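Local coordinates for acetyl-CoA hydrolase/transferase family protein (PDB 2NVV), which probably transfers coenzyme A from an acyl-CoA to acetate or hydrolyses acetyl-CoA, as a zinc-containing member of the acetyl-CoA hydrolase/transferase family, at residues G260-A263 and N264-G268. Numbering follows the deposited sequence.
Sequences GNVA and NAVLG
V262 and V266 lie one turn apart on the helix and meet through their methyl groups, CG1 of V262 standing 4.1 Å from CG2 of V266. Each valine has CG1 anti to its backbone N (chi1 177° in V262), a setting in which CG2 of V266 leans back towards the preceding turn. Compact and apolar, the pair suits the flank turned to helix 226-245, where V262 touches I231 and V266 touches V235. L267 covers another flank, its longer apolar side chain reaching A289, V290 and L293 of helix 288-295.

The main chain is tied by successive i to i+4 hydrogen bonds. The first runs from N264 N to G260 O over 3.0 Å, and the one from L267 N to A263 O, at 2.9 Å, is nearly straight, with an angle of 175° at the hydrogen. G260 is the N-cap, and at its backbone angles (phi 137°) a CB would be jammed against the carbonyl O of the preceding residue, which glycine avoids. With G258 and A263 it resembles the GxGxxA pattern of Rossmann-type folds, consistent with the family's Rossmann-like clan, in the strand-turn-helix that leads from strand 255-257 into helix 261-272. G260, N261 and V262 are predicted to bind CoA, consistent with this glycine-rich helix start.

The side-chain amide of N264 lies near G260 O, with CG beside the backbone N, but makes no hydrogen bond to that oxygen. Its side chain also touches Q287 and A289. At A263 a small methyl suits a buried position, about 10 Å from the side chain of the predicted active-site glutamate E284.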
loop_
_atom_site.group_PDB
_atom_site.type_symbol
_atom_site.label_atom_id
_atom_site.label_comp_id
_atom_site.label_asym_id
_atom_site.label_seq_id
_atom_site.Cartn_x
_atom_site.Cartn_y
_atom_site.Cartn_z
ATOM N N GLY A 260 -10.366 -4.925 19.920
ATOM C CA GLY A 260 -9.626 -4.591 21.115
ATOM C C GLY A 260 -10.303 -3.545 21.966
ATOM O O GLY A 260 -11.370 -3.037 21.610
ATOM N N ASN A 261 -9.673 -3.224 23.093
ATOM C CA ASN A 261 -10.190 -2.246 24.036
ATOM C C ASN A 261 -10.255 -0.854 23.453
ATOM O O ASN A 261 -11.222 -0.135 23.684
ATOM C CB ASN A 261 -9.325 -2.234 25.296
ATOM C CG ASN A 261 -9.444 -3.519 26.096
ATOM O OD1 ASN A 261 -8.555 -3.864 26.870
ATOM N ND2 ASN A 261 -10.556 -4.228 25.924
ATOM N N VAL A 262 -9.225 -0.465 22.714
ATOM C CA VAL A 262 -9.195 0.866 22.113
ATOM C C VAL A 262 -10.354 0.967 21.150
ATOM O O VAL A 262 -11.153 1.896 21.232
ATOM C CB VAL A 262 -7.879 1.122 21.363
ATOM C CG1 VAL A 262 -7.920 2.474 20.689
ATOM C CG2 VAL A 262 -6.728 1.091 22.333
ATOM N N ALA A 263 -10.445 -0.011 20.252
ATOM C CA ALA A 263 -11.517 -0.076 19.265
ATOM C C ALA A 263 -12.871 0.062 19.950
ATOM O O ALA A 263 -13.723 0.826 19.500
ATOM C CB ALA A 263 -11.456 -1.398 18.516
ATOM N N ASN A 264 -13.066 -0.689 21.032
ATOM C CA ASN A 264 -14.317 -0.645 21.784
ATOM C C ASN A 264 -14.574 0.749 22.325
ATOM O O ASN A 264 -15.708 1.222 22.328
ATOM C CB ASN A 264 -14.269 -1.625 22.951
ATOM C CG ASN A 264 -14.318 -3.056 22.504
ATOM O OD1 ASN A 264 -13.978 -3.963 23.261
ATOM N ND2 ASN A 264 -14.748 -3.275 21.274
ATOM N N ALA A 265 -13.514 1.399 22.780
ATOM C CA ALA A 265 -13.622 2.745 23.319
ATOM C C ALA A 265 -13.967 3.722 22.199
ATOM O O ALA A 265 -14.803 4.617 22.377
ATOM C CB ALA A 265 -12.308 3.148 23.992
ATOM N N VAL A 266 -13.325 3.546 21.045
ATOM C CA VAL A 266 -13.571 4.404 19.897
ATOM C C VAL A 266 -15.035 4.290 19.487
ATOM O O VAL A 266 -15.731 5.302 19.359
ATOM C CB VAL A 266 -12.644 4.030 18.713
ATOM C CG1 VAL A 266 -13.023 4.814 17.475
ATOM C CG2 VAL A 266 -11.211 4.341 19.077
ATOM N N LEU A 267 -15.508 3.059 19.309
ATOM C CA LEU A 267 -16.900 2.828 18.937
ATOM C C LEU A 267 -17.859 3.447 19.948
ATOM O O LEU A 267 -18.853 4.061 19.575
ATOM C CB LEU A 267 -17.169 1.327 18.813
ATOM C CG LEU A 267 -16.513 0.660 17.596
ATOM C CD1 LEU A 267 -16.565 -0.847 17.733
ATOM C CD2 LEU A 267 -17.212 1.117 16.335
ATOM N N GLY A 268 -17.554 3.278 21.232
ATOM C CA GLY A 268 -18.398 3.843 22.271
ATOM C C GLY A 268 -18.424 5.357 22.188
ATOM O O GLY A 268 -19.485 5.973 22.263
#